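Local coordinates for putative uncharacterized protein (Mycobacterium avium, PDB 2Z6V), which is of unknown function but probably transfers a sulfonate group from a nucleotide donor to an unidentified acceptor, at residues A[267-272]-A[348-353]; A[273-278]-A[397-402]; A[331-336]-A[404-409]. All coordinates share one frame; numbering follows the deposited sequence.

Contact 1 of 3, residues A[267-272]-A[348-353]; sequences RLIWAH and RRIYEW
Trp353 lies against Arg267, Leu268 and Ile269 of the strand. Trp353 CG is anti to its own backbone N (chi1 170°), and the six-membered ring reaches across to the strand. Its CH2 meets the CB of Arg267 at 3.7 Å. The same CH2 lies 3.7 Å from the carbonyl O of Leu268. Both approach the ring obliquely. The Arg267-Leu268 peptide lies near the ring plane, at the indole edge. Arg267 itself contributes only the root of its side chain here. The chain bends at chi3 (-72°), and the guanidinium leads away to other partners. Ile269 comes in beside the indole, with CG1 4.3 Å from Trp353 CZ3. Its CD1 reaches the CD1 of Ile350, one helical turn before Trp353, at 4.4 Å. Strand 267-272 and the end of helix 343-353 run roughly antiparallel, their axes 11.0 Å apart. Phe332 of the adjoining strand also meets the indole, so the helix packs on two strands of the parallel sheet. No hydrogen bond joins the two segments. The contact therefore rests on dispersion and apolar burial, and Trp353 bridges a gap too wide for the backbones to meet.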
loop_
_atom_site.group_PDB
_atom_site.type_symbol
_atom_site.label_atom_id
_atom_site.label_comp_id
_atom_site.label_asym_id
_atom_site.label_seq_id
_atom_site.Cartn_x
_atom_site.Cartn_y
_atom_site.Cartn_z
ATOM N N ARG A 267 3.661 -4.611 16.143
ATOM C CA ARG A 267 4.534 -3.539 16.587
ATOM C C ARG A 267 4.345 -2.434 15.545
ATOM O O ARG A 267 4.831 -2.520 14.420
ATOM C CB ARG A 267 5.971 -4.042 16.657
ATOM C CG ARG A 267 6.118 -5.086 17.733
ATOM C CD ARG A 267 7.528 -5.585 17.872
ATOM N NE ARG A 267 7.921 -6.440 16.757
ATOM C CZ ARG A 267 9.020 -7.187 16.757
ATOM N NH1 ARG A 267 9.824 -7.176 17.817
ATOM N NH2 ARG A 267 9.313 -7.946 15.705
ATOM N N LEU A 268 3.610 -1.404 15.946
ATOM C CA LEU A 268 3.252 -0.298 15.077
ATOM C C LEU A 268 4.234 0.861 14.945
ATOM O O LEU A 268 4.510 1.583 15.908
ATOM C CB LEU A 268 1.893 0.239 15.524
ATOM C CG LEU A 268 0.790 -0.813 15.729
ATOM C CD1 LEU A 268 -0.413 -0.161 16.404
ATOM C CD2 LEU A 268 0.389 -1.433 14.396
ATOM N N ILE A 269 4.756 1.035 13.735
ATOM C CA ILE A 269 5.669 2.132 13.454
ATOM C C ILE A 269 4.834 3.194 12.763
ATOM O O ILE A 269 4.384 2.996 11.645
ATOM C CB ILE A 269 6.802 1.716 12.494
ATOM C CG1 ILE A 269 7.652 0.612 13.122
ATOM C CG2 ILE A 269 7.667 2.922 12.163
ATOM C CD1 ILE A 269 8.735 0.112 12.216
ATOM N N TRP A 270 4.604 4.307 13.443
ATOM C CA TRP A 270 3.823 5.403 12.885
ATOM C C TRP A 270 4.797 6.346 12.166
ATOM O O TRP A 270 5.721 6.887 12.782
ATOM C CB TRP A 270 3.106 6.140 14.020
ATOM C CG TRP A 270 2.024 7.089 13.592
ATOM C CD1 TRP A 270 1.930 7.749 12.402
ATOM C CD2 TRP A 270 0.916 7.536 14.388
ATOM N NE1 TRP A 270 0.833 8.584 12.407
ATOM C CE2 TRP A 270 0.194 8.473 13.613
ATOM C CE3 TRP A 270 0.465 7.237 15.683
ATOM C CZ2 TRP A 270 -0.958 9.116 14.089
ATOM C CZ3 TRP A 270 -0.684 7.879 16.160
ATOM C CH2 TRP A 270 -1.381 8.807 15.361
ATOM N N ALA A 271 4.602 6.524 10.860
ATOM C CA ALA A 271 5.470 7.398 10.056
ATOM C C ALA A 271 4.898 8.812 9.998
ATOM O O ALA A 271 3.733 8.999 9.667
ATOM C CB ALA A 271 5.614 6.837 8.647
ATOM N N HIS A 272 5.730 9.799 10.313
ATOM C CA HIS A 272 5.294 11.193 10.326
ATOM C C HIS A 272 5.995 12.100 9.325
ATOM O O HIS A 272 7.122 11.842 8.897
ATOM C CB HIS A 272 5.488 11.791 11.723
ATOM C CG HIS A 272 4.761 11.055 12.803
ATOM N ND1 HIS A 272 3.389 11.087 12.930
ATOM C CD2 HIS A 272 5.213 10.244 13.789
ATOM C CE1 HIS A 272 3.027 10.326 13.948
ATOM N NE2 HIS A 272 4.115 9.802 14.484
ATOM N N ARG A 348 18.607 1.877 14.760
ATOM C CA ARG A 348 19.068 1.360 16.040
ATOM C C ARG A 348 17.995 1.539 17.099
ATOM O O ARG A 348 17.763 0.646 17.914
ATOM C CB ARG A 348 20.352 2.071 16.479
ATOM C CG ARG A 348 21.470 1.941 15.472
ATOM C CD ARG A 348 22.843 2.275 16.039
ATOM N NE ARG A 348 23.789 2.409 14.939
ATOM C CZ ARG A 348 23.966 3.533 14.252
ATOM N NH1 ARG A 348 23.273 4.622 14.574
ATOM N NH2 ARG A 348 24.794 3.556 13.213
ATOM N N ARG A 349 17.338 2.694 17.081
ATOM C CA ARG A 349 16.287 2.974 18.046
ATOM C C ARG A 349 15.057 2.115 17.796
ATOM O O ARG A 349 14.341 1.761 18.734
ATOM C CB ARG A 349 15.924 4.456 18.013
ATOM C CG ARG A 349 16.960 5.328 18.700
ATOM C CD ARG A 349 16.971 6.722 18.116
ATOM N NE ARG A 349 15.672 7.355 18.257
ATOM C CZ ARG A 349 15.151 8.179 17.362
ATOM N NH1 ARG A 349 15.829 8.464 16.260
ATOM N NH2 ARG A 349 13.957 8.715 17.575
ATOM N N ILE A 350 14.804 1.786 16.533
ATOM C CA ILE A 350 13.670 0.937 16.199
ATOM C C ILE A 350 13.977 -0.439 16.763
ATOM O O ILE A 350 13.129 -1.056 17.403
ATOM C CB ILE A 350 13.466 0.817 14.674
ATOM C CG1 ILE A 350 12.709 2.043 14.159
ATOM C CG2 ILE A 350 12.712 -0.477 14.334
ATOM C CD1 ILE A 350 12.614 2.111 12.647
ATOM N N TYR A 351 15.195 -0.914 16.528
ATOM C CA TYR A 351 15.582 -2.221 17.029
ATOM C C TYR A 351 15.558 -2.282 18.560
ATOM O O TYR A 351 15.134 -3.291 19.134
ATOM C CB TYR A 351 16.957 -2.618 16.489
ATOM C CG TYR A 351 16.903 -3.316 15.143
ATOM C CD1 TYR A 351 16.479 -2.640 13.996
ATOM C CD2 TYR A 351 17.272 -4.658 15.016
ATOM C CE1 TYR A 351 16.423 -3.279 12.759
ATOM C CE2 TYR A 351 17.219 -5.308 13.781
ATOM C CZ TYR A 351 16.793 -4.612 12.657
ATOM O OH TYR A 351 16.724 -5.254 11.437
ATOM N N GLU A 352 15.998 -1.212 19.221
ATOM C CA GLU A 352 15.983 -1.181 20.685
ATOM C C GLU A 352 14.535 -1.285 21.143
ATOM O O GLU A 352 14.192 -2.097 22.000
ATOM C CB GLU A 352 16.565 0.126 21.221
ATOM C CG GLU A 352 18.020 0.359 20.888
ATOM C CD GLU A 352 18.484 1.741 21.318
ATOM O OE1 GLU A 352 19.654 2.095 21.027
ATOM O OE2 GLU A 352 17.673 2.471 21.944
ATOM N N TRP A 353 13.697 -0.441 20.553
ATOM C CA TRP A 353 12.279 -0.396 20.855
ATOM C C TRP A 353 11.606 -1.741 20.610
ATOM O O TRP A 353 10.800 -2.184 21.415
ATOM C CB TRP A 353 11.625 0.685 20.003
ATOM C CG TRP A 353 10.143 0.683 20.049
ATOM C CD1 TRP A 353 9.352 1.181 21.037
ATOM C CD2 TRP A 353 9.265 0.164 19.047
ATOM N NE1 TRP A 353 8.029 1.008 20.713
ATOM C CE2 TRP A 353 7.947 0.384 19.496
ATOM C CE3 TRP A 353 9.467 -0.465 17.809
ATOM C CZ2 TRP A 353 6.829 -0.001 18.753
ATOM C CZ3 TRP A 353 8.359 -0.849 17.068
ATOM C CH2 TRP A 353 7.053 -0.615 17.543
#

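Contact 2 of 3, residues A[273-278]-A[397-402]; sequences RDPYKA and PIFAEY
Phe399 places its CG anti to its own carbonyl carbon (chi1 -49°), and this presents one ring face to Pro275. Tyr402, one turn on, has CG anti to its backbone N instead (chi1 -177°), and its ring reaches the same proline obliquely. The CB of Pro275 sits over the middle of the Phe399 ring, 3.5 Å from the centroid and 12° off the normal. This is a CH-pi contact. Ile398 CG2 lies over the opposite face, nearer the rim. The Tyr276 ring comes to the edge of Phe399, with its CE1 4.0 Å from Phe399 CD2. Tyr402 CE2 is 4.3 Å from Pro275 CB. The hydroxyl of Tyr402 is hydrogen-bonded to His272 ND1, which ties its polar end to the strand.

Pro275 starts helix 275-285, and Asp274 is the N-cap. Its OD1 accepts a bond from Lys277 N at 3.1 Å, met from above the carboxylate plane, and a weak, bent one from Tyr276 N. Arg273 sets off away from helix 392-405; its NE forms a salt bridge with Glu411, whose backbone N bonds Asp274 OD2. A sulfate, probably from the crystallisation liquor, lies about 5 Å from the Arg273 side chain; such ions often mark pockets. The Arg-x-Pro order at this turn is consistent with the sulfotransferase element that receives the 3'-phosphate of the donor nucleotide. Apolar and CH-pi contacts join the two helices, and Asp274 caps its helix on its own side of the contact.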
loop_
_atom_site.group_PDB
_atom_site.type_symbol
_atom_site.label_atom_id
_atom_site.label_comp_id
_atom_site.label_asym_id
_atom_site.label_seq_id
_atom_site.Cartn_x
_atom_site.Cartn_y
_atom_site.Cartn_z
ATOM N N ARG A 273 5.310 13.181 8.977
ATOM C CA ARG A 273 5.833 14.178 8.057
ATOM C C ARG A 273 4.865 15.350 8.018
ATOM O O ARG A 273 3.697 15.211 8.393
ATOM C CB ARG A 273 5.994 13.600 6.647
ATOM C CG ARG A 273 6.566 14.608 5.658
ATOM C CD ARG A 273 6.941 13.986 4.321
ATOM N NE ARG A 273 7.579 14.962 3.443
ATOM C CZ ARG A 273 8.026 14.702 2.216
ATOM N NH1 ARG A 273 7.907 13.484 1.700
ATOM N NH2 ARG A 273 8.600 15.664 1.503
ATOM N N ASP A 274 5.370 16.504 7.585
ATOM C CA ASP A 274 4.575 17.721 7.445
ATOM C C ASP A 274 3.245 17.319 6.797
ATOM O O ASP A 274 3.219 16.878 5.649
ATOM C CB ASP A 274 5.332 18.695 6.536
ATOM C CG ASP A 274 4.657 20.040 6.420
ATOM O OD1 ASP A 274 3.407 20.084 6.329
ATOM O OD2 ASP A 274 5.391 21.054 6.404
ATOM N N PRO A 275 2.126 17.458 7.524
ATOM C CA PRO A 275 0.803 17.092 6.992
ATOM C C PRO A 275 0.320 17.924 5.802
ATOM O O PRO A 275 -0.387 17.413 4.930
ATOM C CB PRO A 275 -0.109 17.243 8.205
ATOM C CG PRO A 275 0.539 18.378 8.952
ATOM C CD PRO A 275 2.010 18.020 8.881
ATOM N N TYR A 276 0.689 19.203 5.776
ATOM C CA TYR A 276 0.287 20.089 4.686
ATOM C C TYR A 276 0.997 19.637 3.411
ATOM O O TYR A 276 0.392 19.568 2.337
ATOM C CB TYR A 276 0.663 21.537 5.017
ATOM C CG TYR A 276 0.142 22.009 6.359
ATOM C CD1 TYR A 276 -1.217 21.956 6.656
ATOM C CD2 TYR A 276 1.011 22.507 7.333
ATOM C CE1 TYR A 276 -1.702 22.389 7.886
ATOM C CE2 TYR A 276 0.535 22.944 8.571
ATOM C CZ TYR A 276 -0.821 22.883 8.836
ATOM O OH TYR A 276 -1.312 23.334 10.038
ATOM N N LYS A 277 2.281 19.315 3.546
ATOM C CA LYS A 277 3.085 18.859 2.426
ATOM C C LYS A 277 2.503 17.545 1.904
ATOM O O LYS A 277 2.191 17.408 0.719
ATOM C CB LYS A 277 4.523 18.640 2.891
ATOM C CG LYS A 277 5.600 18.934 1.857
ATOM C CD LYS A 277 5.549 18.001 0.667
ATOM C CE LYS A 277 6.708 18.275 -0.288
ATOM N NZ LYS A 277 6.692 17.364 -1.471
ATOM N N ALA A 278 2.341 16.582 2.803
ATOM C CA ALA A 278 1.812 15.283 2.437
ATOM C C ALA A 278 0.461 15.366 1.734
ATOM O O ALA A 278 0.172 14.562 0.854
ATOM C CB ALA A 278 1.702 14.403 3.673
ATOM N N PRO A 397 -7.153 22.985 10.931
ATOM C CA PRO A 397 -8.070 22.317 11.863
ATOM C C PRO A 397 -8.047 20.787 11.791
ATOM O O PRO A 397 -8.231 20.106 12.802
ATOM C CB PRO A 397 -9.430 22.906 11.490
ATOM C CG PRO A 397 -9.281 23.196 10.042
ATOM C CD PRO A 397 -7.904 23.814 9.975
ATOM N N ILE A 398 -7.821 20.251 10.596
ATOM C CA ILE A 398 -7.761 18.803 10.399
ATOM C C ILE A 398 -6.570 18.178 11.142
ATOM O O ILE A 398 -6.701 17.116 11.754
ATOM C CB ILE A 398 -7.638 18.452 8.880
ATOM C CG1 ILE A 398 -8.952 18.750 8.164
ATOM C CG2 ILE A 398 -7.295 16.983 8.693
ATOM C CD1 ILE A 398 -10.100 17.914 8.659
ATOM N N PHE A 399 -5.420 18.849 11.096
ATOM C CA PHE A 399 -4.202 18.341 11.719
ATOM C C PHE A 399 -3.812 19.039 13.013
ATOM O O PHE A 399 -2.702 18.847 13.510
ATOM C CB PHE A 399 -3.033 18.462 10.736
ATOM C CG PHE A 399 -3.324 17.911 9.369
ATOM C CD1 PHE A 399 -3.557 16.549 9.185
ATOM C CD2 PHE A 399 -3.362 18.753 8.262
ATOM C CE1 PHE A 399 -3.821 16.036 7.917
ATOM C CE2 PHE A 399 -3.624 18.251 6.994
ATOM C CZ PHE A 399 -3.853 16.891 6.820
ATOM N N ALA A 400 -4.716 19.848 13.556
ATOM C CA ALA A 400 -4.447 20.582 14.790
ATOM C C ALA A 400 -3.933 19.671 15.897
ATOM O O ALA A 400 -2.826 19.864 16.399
ATOM C CB ALA A 400 -5.706 21.304 15.250
ATOM N N GLU A 401 -4.739 18.681 16.273
ATOM C CA GLU A 401 -4.363 17.744 17.325
ATOM C C GLU A 401 -3.073 17.043 16.937
ATOM O O GLU A 401 -2.104 17.039 17.687
ATOM C CB GLU A 401 -5.456 16.693 17.530
ATOM C CG GLU A 401 -5.277 15.862 18.794
ATOM C CD GLU A 401 -6.034 14.542 18.756
ATOM O OE1 GLU A 401 -7.157 14.498 18.204
ATOM O OE2 GLU A 401 -5.504 13.545 19.297
ATOM N N TYR A 402 -3.081 16.453 15.749
ATOM C CA TYR A 402 -1.934 15.737 15.214
ATOM C C TYR A 402 -0.620 16.499 15.387
ATOM O O TYR A 402 0.358 15.958 15.908
ATOM C CB TYR A 402 -2.168 15.450 13.730
ATOM C CG TYR A 402 -1.069 14.648 13.075
ATOM C CD1 TYR A 402 -0.800 13.345 13.484
ATOM C CD2 TYR A 402 -0.305 15.186 12.037
ATOM C CE1 TYR A 402 0.196 12.595 12.878
ATOM C CE2 TYR A 402 0.695 14.442 11.425
ATOM C CZ TYR A 402 0.939 13.147 11.851
ATOM O OH TYR A 402 1.919 12.386 11.259
#

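Contact 3 of 3, residues A[331-336]-A[404-409]; sequences FFHMYY and DTFDIE
Phe406 meets His333 and Tyr335 in the packed part of this contact. Phe406 sets CE1 over one face of the His333 ring, near its rim. The centroids of the two rings are 4.5 Å apart, and the planes are inclined by 56°. The hydroxyl of Tyr335 comes to the edge of the phenyl ring, near its plane, with Tyr335 OH 3.8 Å from Phe406 CD1. Thr405 OG1 lies over the centre of one Phe406 face. His272 and Trp270 of strand 267-272 also meet Phe406, Trp270 edge-to-face. Tyr335 is closely met further along as well. Asp407 O lies 3.4 Å from Tyr335 CE1, oblique to the ring. Ile408 holds CG1 beside its backbone N (chi1 -61°). Ile408 CG1 lies in the plane of the Tyr335 ring at its edge, 3.9 Å from Tyr335 CE1.

Strand 331-335 is an edge strand of the five-stranded parallel sheet, whose strand order 2-3-1-4-5 fits the P-loop-NTPase-like fold of sulfotransferases. The chain leaving helix 392-405 runs alongside this edge strand in roughly the same direction. Asp407 is the centre of an inverse gamma turn there, closed by a weak 3.0 Å bond from Ile408 N to Phe406 O.

The open side is different. The exposed Asp407 carboxylate takes little part, and its side chain comes no nearer than 4.7 Å to the strand segment. Glu409 turns to a salt bridge with Arg341.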
loop_
_atom_site.group_PDB
_atom_site.type_symbol
_atom_site.label_atom_id
_atom_site.label_comp_id
_atom_site.label_asym_id
_atom_site.label_seq_id
_atom_site.Cartn_x
_atom_site.Cartn_y
_atom_site.Cartn_z
ATOM N N PHE A 331 3.470 2.219 19.872
ATOM C CA PHE A 331 3.959 2.793 18.625
ATOM C C PHE A 331 5.414 3.247 18.685
ATOM O O PHE A 331 5.971 3.486 19.761
ATOM C CB PHE A 331 3.136 4.028 18.246
ATOM C CG PHE A 331 1.673 3.775 18.088
ATOM C CD1 PHE A 331 1.123 3.576 16.829
ATOM C CD2 PHE A 331 0.835 3.766 19.196
ATOM C CE1 PHE A 331 -0.248 3.373 16.674
ATOM C CE2 PHE A 331 -0.536 3.564 19.056
ATOM C CZ PHE A 331 -1.080 3.367 17.791
ATOM N N PHE A 332 6.021 3.354 17.507
ATOM C CA PHE A 332 7.370 3.878 17.390
ATOM C C PHE A 332 7.150 5.041 16.438
ATOM O O PHE A 332 6.479 4.882 15.422
ATOM C CB PHE A 332 8.354 2.902 16.742
ATOM C CG PHE A 332 9.726 3.492 16.589
ATOM C CD1 PHE A 332 10.646 3.422 17.632
ATOM C CD2 PHE A 332 10.048 4.248 15.463
ATOM C CE1 PHE A 332 11.860 4.105 17.562
ATOM C CE2 PHE A 332 11.261 4.937 15.380
ATOM C CZ PHE A 332 12.167 4.868 16.433
ATOM N N HIS A 333 7.695 6.208 16.746
ATOM C CA HIS A 333 7.471 7.329 15.852
ATOM C C HIS A 333 8.642 7.655 14.959
ATOM O O HIS A 333 9.704 8.076 15.406
ATOM C CB HIS A 333 7.017 8.553 16.644
ATOM C CG HIS A 333 5.709 8.342 17.331
ATOM N ND1 HIS A 333 5.590 8.266 18.702
ATOM C CD2 HIS A 333 4.478 8.082 16.830
ATOM C CE1 HIS A 333 4.343 7.965 19.015
ATOM N NE2 HIS A 333 3.648 7.847 17.897
ATOM N N MET A 334 8.421 7.441 13.675
ATOM C CA MET A 334 9.433 7.688 12.672
ATOM C C MET A 334 9.114 8.995 11.951
ATOM O O MET A 334 8.109 9.104 11.251
ATOM C CB MET A 334 9.455 6.517 11.700
ATOM C CG MET A 334 10.489 6.616 10.620
ATOM S SD MET A 334 10.346 5.159 9.604
ATOM C CE MET A 334 8.884 5.573 8.616
ATOM N N TYR A 335 9.976 9.986 12.142
ATOM C CA TYR A 335 9.798 11.294 11.533
ATOM C C TYR A 335 10.585 11.415 10.241
ATOM O O TYR A 335 11.735 10.983 10.154
ATOM C CB TYR A 335 10.245 12.386 12.505
ATOM C CG TYR A 335 9.398 12.469 13.755
ATOM C CD1 TYR A 335 8.250 13.262 13.794
ATOM C CD2 TYR A 335 9.730 11.732 14.893
ATOM C CE1 TYR A 335 7.450 13.322 14.943
ATOM C CE2 TYR A 335 8.940 11.780 16.041
ATOM C CZ TYR A 335 7.804 12.576 16.063
ATOM O OH TYR A 335 7.034 12.632 17.204
ATOM N N TYR A 336 9.952 12.006 9.236
ATOM C CA TYR A 336 10.591 12.211 7.943
ATOM C C TYR A 336 11.907 12.973 8.103
ATOM O O TYR A 336 12.932 12.598 7.523
ATOM C CB TYR A 336 9.657 13.001 7.027
ATOM C CG TYR A 336 10.277 13.375 5.707
ATOM C CD1 TYR A 336 10.636 12.396 4.783
ATOM C CD2 TYR A 336 10.517 14.710 5.382
ATOM C CE1 TYR A 336 11.220 12.738 3.562
ATOM C CE2 TYR A 336 11.101 15.061 4.165
ATOM C CZ TYR A 336 11.447 14.070 3.261
ATOM O OH TYR A 336 12.008 14.407 2.052
ATOM N N ASP A 404 -0.143 18.898 17.305
ATOM C CA ASP A 404 0.011 19.225 18.708
ATOM C C ASP A 404 0.569 18.070 19.529
ATOM O O ASP A 404 1.315 18.284 20.488
ATOM C CB ASP A 404 -1.325 19.663 19.296
ATOM C CG ASP A 404 -1.199 20.089 20.733
ATOM O OD1 ASP A 404 -0.466 21.069 20.990
ATOM O OD2 ASP A 404 -1.820 19.441 21.603
ATOM N N THR A 405 0.218 16.844 19.163
ATOM C CA THR A 405 0.709 15.700 19.909
ATOM C C THR A 405 2.059 15.180 19.412
ATOM O O THR A 405 2.813 14.581 20.176
ATOM C CB THR A 405 -0.339 14.553 19.921
ATOM O OG1 THR A 405 0.265 13.333 19.472
ATOM C CG2 THR A 405 -1.516 14.890 19.046
ATOM N N PHE A 406 2.374 15.425 18.144
ATOM C CA PHE A 406 3.635 14.968 17.566
ATOM C C PHE A 406 4.503 16.136 17.109
ATOM O O PHE A 406 4.039 17.034 16.414
ATOM C CB PHE A 406 3.361 14.031 16.389
ATOM C CG PHE A 406 2.663 12.764 16.780
ATOM C CD1 PHE A 406 3.289 11.838 17.604
ATOM C CD2 PHE A 406 1.374 12.495 16.327
ATOM C CE1 PHE A 406 2.646 10.660 17.975
ATOM C CE2 PHE A 406 0.718 11.315 16.692
ATOM C CZ PHE A 406 1.356 10.395 17.517
ATOM N N ASP A 407 5.771 16.107 17.500
ATOM C CA ASP A 407 6.714 17.165 17.167
ATOM C C ASP A 407 7.255 17.020 15.749
ATOM O O ASP A 407 8.358 16.503 15.542
ATOM C CB ASP A 407 7.858 17.151 18.184
ATOM C CG ASP A 407 8.893 18.223 17.919
ATOM O OD1 ASP A 407 8.507 19.408 17.784
ATOM O OD2 ASP A 407 10.097 17.876 17.852
ATOM N N ILE A 408 6.480 17.494 14.777
ATOM C CA ILE A 408 6.866 17.394 13.374
ATOM C C ILE A 408 7.502 18.659 12.818
ATOM O O ILE A 408 6.947 19.754 12.929
ATOM C CB ILE A 408 5.654 17.033 12.494
ATOM C CG1 ILE A 408 5.089 15.677 12.927
ATOM C CG2 ILE A 408 6.067 17.018 11.021
ATOM C CD1 ILE A 408 3.873 15.241 12.149
ATOM N N GLU A 409 8.668 18.488 12.204
ATOM C CA GLU A 409 9.418 19.591 11.612
ATOM C C GLU A 409 8.810 19.943 10.254
ATOM O O GLU A 409 8.916 19.179 9.302
ATOM C CB GLU A 409 10.878 19.166 11.458
ATOM C CG GLU A 409 11.853 20.280 11.151
ATOM C CD GLU A 409 13.286 19.870 11.463
ATOM O OE1 GLU A 409 13.553 19.490 12.627
ATOM O OE2 GLU A 409 14.141 19.924 10.550
#

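From the N terminus, strand 267-272 runs straight into 273-278, which opens helix 275-285. Helices then lead to strand 331-335, the neighbour of 267-272 in the sheet. Next, 348-353 returns to the first strand and closes the loop of contact 1. Far later, 397-402 closes the loop of contact 2. Soon after it, 404-409 closes that of contact 3. None nests within another: each pair of loops crosses. His272 to Tyr402 joins contact 1 to contact 2, and backbone bonds between the two strands join contacts 1 and 3. Contact 1 ties helix 343-353 to strand 267-272. Contact 2 ties helix 392-405 to the start of helix 275-285. Contact 3 ties the C-terminal part to the edge strand.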